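Local coordinates for Lin0012 protein (PDB 3K17) that probably phosphorylates phosphomevalonate with ATP in the mevalonate route to isopentenyl diphosphate, as a member of the GHMP kinase family, at residues Y21-S26 / N158-D163; E276-L281 / E299-A304. All coordinates share one frame; numbering follows the deposited sequence.

Contact 1 of 2, residues Y21-S26 / N158-D163; sequences YAVVES and NGSCGD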
# COMPACT_ATOMS: atom_id res chain seq x y z
N TYR A 21 31.24 -17.91 15.07
CA TYR A 21 31.31 -17.45 13.68
C TYR A 21 31.53 -18.62 12.74
O TYR A 21 30.74 -18.82 11.82
CB TYR A 21 32.41 -16.39 13.51
CG TYR A 21 31.95 -15.02 13.98
CD1 TYR A 21 31.08 -14.25 13.20
CD2 TYR A 21 32.34 -14.51 15.22
CE1 TYR A 21 30.61 -13.02 13.64
CE2 TYR A 21 31.88 -13.28 15.67
CZ TYR A 21 31.01 -12.54 14.88
OH TYR A 21 30.54 -11.32 15.32
N ALA A 22 32.58 -19.40 12.98
CA ALA A 22 32.86 -20.55 12.13
C ALA A 22 31.72 -21.56 12.28
O ALA A 22 31.35 -22.26 11.33
CB ALA A 22 34.18 -21.20 12.55
N VAL A 23 31.15 -21.62 13.48
CA VAL A 23 30.09 -22.56 13.77
C VAL A 23 28.86 -22.42 12.86
O VAL A 23 28.08 -23.35 12.74
CB VAL A 23 29.66 -22.46 15.26
CG1 VAL A 23 28.91 -21.15 15.53
CG2 VAL A 23 28.82 -23.66 15.64
N VAL A 24 28.70 -21.27 12.21
CA VAL A 24 27.55 -21.10 11.32
C VAL A 24 27.72 -22.02 10.12
O VAL A 24 26.74 -22.41 9.48
CB VAL A 24 27.39 -19.63 10.83
CG1 VAL A 24 27.36 -18.68 12.01
CG2 VAL A 24 28.51 -19.26 9.87
N GLU A 25 28.96 -22.39 9.81
CA GLU A 25 29.23 -23.29 8.69
C GLU A 25 28.82 -24.71 9.05
O GLU A 25 29.09 -25.17 10.16
CB GLU A 25 30.72 -23.26 8.33
CG GLU A 25 31.27 -21.89 7.91
CD GLU A 25 30.51 -21.28 6.74
OE1 GLU A 25 29.92 -22.04 5.95
OE2 GLU A 25 30.51 -20.04 6.61
N SER A 26 28.18 -25.39 8.11
CA SER A 26 27.73 -26.76 8.33
C SER A 26 28.87 -27.66 8.78
O SER A 26 30.01 -27.49 8.36
CB SER A 26 27.12 -27.32 7.04
OG SER A 26 26.02 -26.52 6.61
N ASN A 158 19.21 -16.82 10.09
CA ASN A 158 20.61 -17.25 10.07
C ASN A 158 20.96 -17.79 11.45
O ASN A 158 20.10 -17.86 12.33
CB ASN A 158 21.54 -16.08 9.71
CG ASN A 158 21.33 -14.87 10.60
OD1 ASN A 158 21.32 -14.98 11.82
ND2 ASN A 158 21.16 -13.71 9.98
N GLY A 159 22.22 -18.18 11.63
CA GLY A 159 22.65 -18.72 12.91
C GLY A 159 22.85 -20.23 12.83
O GLY A 159 22.27 -20.90 11.97
N SER A 160 23.65 -20.77 13.75
CA SER A 160 23.95 -22.19 13.79
C SER A 160 22.99 -23.03 14.62
O SER A 160 22.95 -24.24 14.47
CB SER A 160 25.35 -22.40 14.36
OG SER A 160 25.36 -22.04 15.73
N CYS A 161 22.23 -22.36 15.49
CA CYS A 161 21.32 -23.04 16.39
C CYS A 161 22.10 -23.72 17.52
O CYS A 161 21.57 -24.55 18.24
CB CYS A 161 20.45 -24.06 15.66
SG CYS A 161 19.13 -23.28 14.69
N GLY A 162 23.37 -23.35 17.67
CA GLY A 162 24.18 -23.89 18.75
C GLY A 162 23.60 -23.35 20.05
O GLY A 162 23.67 -24.00 21.10
N ASP A 163 23.02 -22.15 19.99
CA ASP A 163 22.40 -21.55 21.16
C ASP A 163 21.18 -22.36 21.55
O ASP A 163 20.93 -22.60 22.72
CB ASP A 163 22.03 -20.07 20.91
CG ASP A 163 21.26 -19.86 19.61
OD1 ASP A 163 21.03 -20.82 18.84
OD2 ASP A 163 20.89 -18.70 19.36
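V23 and V24, in the short 3-10 turn 22-24, lie against S160 in the bend just before helix 162-169. The start of that helix lies in the GHMP kinase N-terminal domain. The turn opens at Y21, whose carbonyl O accepts the backbone N-H of V24. A22 O then accepts that of E25.

V23 makes the closest approach. Its CB points toward S160. With CG1 set between the backbone N and the carbonyl carbon (chi1 71°) and CG2 anti to that N, both methyls face the serine hydroxyl. V23 CG1 is 3.7 Å from S160 OG, and V23 CG2 is 3.8 Å from the same oxygen. The main chain of V23 also touches: its O is 3.3 Å from S160 CB. That carbonyl is hydrogen-bonded to OG1 of T177, a residue that the side chain of S160 also touches.

V24 follows with a looser contact. Its CA is 4.0 Å from S160 CB, while its CB is turned to the flank. V24 O and G159 O both accept from NE2 of Q180, so one amide links the two segments.

Within its own segment S160 uses the same hydroxyl. OG accepts from G162 N at 3.1 Å with an N-H...O angle of 152°, which forms an ST turn. The turn spans C161, the N-cap of helix 162-169, and probably helps to hold the bend at the helix start.

The chemistry is therefore divided. Across the segments there is van der Waals contact, with methyls and a carbonyl against the serine CB and OG. The polar needs of the buried S160 hydroxyl are met by its own turn, with a weak hydrogen bond to Y16 OH, and the valine methyls can pack beside it.

Contact 2 of 2, residues E276-L281 / E299-A304; sequences ENRRIL and ELADSA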
# COMPACT_ATOMS: atom_id res chain seq x y z
N GLU A 276 44.40 -18.85 21.47
CA GLU A 276 44.45 -18.95 20.02
C GLU A 276 43.10 -18.59 19.40
O GLU A 276 43.05 -17.89 18.39
CB GLU A 276 44.85 -20.37 19.59
CG GLU A 276 46.23 -20.80 20.06
CD GLU A 276 46.65 -22.11 19.42
OE1 GLU A 276 46.78 -22.14 18.18
OE2 GLU A 276 46.85 -23.10 20.15
N ASN A 277 42.01 -19.08 19.99
CA ASN A 277 40.69 -18.77 19.45
C ASN A 277 40.52 -17.26 19.50
O ASN A 277 40.07 -16.65 18.53
CB ASN A 277 39.58 -19.43 20.28
CG ASN A 277 38.27 -19.57 19.51
OD1 ASN A 277 38.04 -18.87 18.52
ND2 ASN A 277 37.40 -20.46 19.97
N ARG A 278 40.89 -16.66 20.62
CA ARG A 278 40.79 -15.21 20.77
C ARG A 278 41.53 -14.52 19.65
O ARG A 278 41.03 -13.56 19.06
CB ARG A 278 41.39 -14.76 22.11
CG ARG A 278 41.41 -13.23 22.26
CD ARG A 278 42.19 -12.76 23.47
NE ARG A 278 42.17 -11.31 23.56
CZ ARG A 278 42.95 -10.58 24.35
NH1 ARG A 278 43.83 -11.16 25.16
NH2 ARG A 278 42.86 -9.25 24.34
N ARG A 279 42.72 -15.02 19.35
CA ARG A 279 43.56 -14.44 18.31
C ARG A 279 42.94 -14.45 16.92
O ARG A 279 42.91 -13.42 16.25
CB ARG A 279 44.92 -15.14 18.27
CG ARG A 279 45.70 -15.09 19.59
CD ARG A 279 45.86 -13.66 20.09
NE ARG A 279 46.78 -13.55 21.22
CZ ARG A 279 46.56 -14.02 22.44
NH1 ARG A 279 45.43 -14.67 22.72
NH2 ARG A 279 47.46 -13.85 23.39
N ILE A 280 42.45 -15.60 16.48
CA ILE A 280 41.86 -15.68 15.15
C ILE A 280 40.60 -14.83 15.03
O ILE A 280 40.26 -14.36 13.95
CB ILE A 280 41.53 -17.14 14.75
CG1 ILE A 280 40.40 -17.70 15.61
CG2 ILE A 280 42.78 -18.01 14.91
CD1 ILE A 280 39.97 -19.09 15.19
N LEU A 281 39.90 -14.63 16.15
CA LEU A 281 38.70 -13.80 16.13
C LEU A 281 39.13 -12.35 16.03
O LEU A 281 38.45 -11.53 15.40
CB LEU A 281 37.86 -14.04 17.40
CG LEU A 281 37.05 -15.35 17.41
CD1 LEU A 281 36.45 -15.60 18.78
CD2 LEU A 281 35.96 -15.27 16.35
N GLU A 299 40.38 -5.54 27.28
CA GLU A 299 40.84 -5.42 28.66
C GLU A 299 40.38 -6.63 29.47
O GLU A 299 41.09 -7.12 30.33
CB GLU A 299 40.30 -4.14 29.30
CG GLU A 299 40.83 -2.88 28.67
CD GLU A 299 42.34 -2.87 28.62
OE1 GLU A 299 42.97 -3.07 29.68
OE2 GLU A 299 42.90 -2.65 27.52
N LEU A 300 39.17 -7.10 29.18
CA LEU A 300 38.64 -8.25 29.89
C LEU A 300 39.52 -9.48 29.65
O LEU A 300 39.93 -10.15 30.60
CB LEU A 300 37.20 -8.51 29.43
CG LEU A 300 36.43 -9.68 30.04
CD1 LEU A 300 34.93 -9.42 29.93
CD2 LEU A 300 36.81 -10.97 29.34
N ALA A 301 39.82 -9.77 28.39
CA ALA A 301 40.64 -10.92 28.05
C ALA A 301 42.10 -10.74 28.47
O ALA A 301 42.73 -11.69 28.94
CB ALA A 301 40.56 -11.21 26.55
N ASP A 302 42.64 -9.54 28.30
CA ASP A 302 44.03 -9.31 28.69
C ASP A 302 44.23 -9.58 30.17
O ASP A 302 45.18 -10.25 30.56
CB ASP A 302 44.45 -7.87 28.38
CG ASP A 302 44.70 -7.66 26.90
OD1 ASP A 302 44.92 -8.67 26.20
OD2 ASP A 302 44.69 -6.50 26.45
N SER A 303 43.33 -9.06 31.00
CA SER A 303 43.44 -9.27 32.43
C SER A 303 43.33 -10.75 32.77
O SER A 303 43.97 -11.24 33.70
CB SER A 303 42.36 -8.46 33.16
OG SER A 303 41.09 -8.64 32.56
N ALA A 304 42.51 -11.48 32.01
CA ALA A 304 42.35 -12.91 32.24
C ALA A 304 43.68 -13.60 31.95
O ALA A 304 44.10 -14.51 32.66
CB ALA A 304 41.26 -13.47 31.33
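R278 reaches from helix 267-288 to A301 and D302 on helix 295-306. Its CB points toward that helix. CG stands anti to the backbone N (chi1 175°), and the extended chain to NE carries the guanidinium across to A301 and D302. R278 CD passes 3.8 Å from A301 CB. R278 NE is nearer, 3.4 Å from A301 CB, and is held in a salt bridge by E293. R278 CZ sits 3.3 Å from A301 CB, and this methyl lies over the centre of one guanidinium face.

The two end nitrogens both turn to one carboxylate oxygen. R278 NH1 is 2.9 Å from D302 OD1, and R278 NH2 is 2.8 Å from D302 OD1. Both bonds are bent. The oxygen lies almost in the guanidinium plane, but the carboxylate is turned 57° from that plane. NH1 meets OD1 on the anti side, 30° out of the carboxylate plane. NH2 comes from further above it, on the same face. NH1 also has a salt bridge to E305, and D302 OD2 has one to K298. D302, E293 and E305 probably balance the charge of the buried guanidinium and limit how far it can turn.

Here two consecutive helices run roughly antiparallel within the GHMP kinase C-terminal region. A methyl against the guanidinium face and an end-on salt bridge at its edge join this helical hairpin.

How the contacts relate
Along the chain both segments of contact 1 precede those of contact 2, and the centres of the two contacts are about 21 Å apart. Segment 158-163 lies in the GHMP kinase N-terminal domain, and both segments of contact 2 lie in the C-terminal one. The two contacts still meet: Y21 CD2 of contact 1 is 3.9 Å from L281 CD2 of contact 2. Both also lean on helix 241-264, contact 1 through Y21, A22 and E25, contact 2 through E276, N277 and I280. The loop between strands 7-18 and 29-35 thus lies between the start of helix 162-169 and the C-terminal helices, and probably helps to tie the two parts of the kinase fold together.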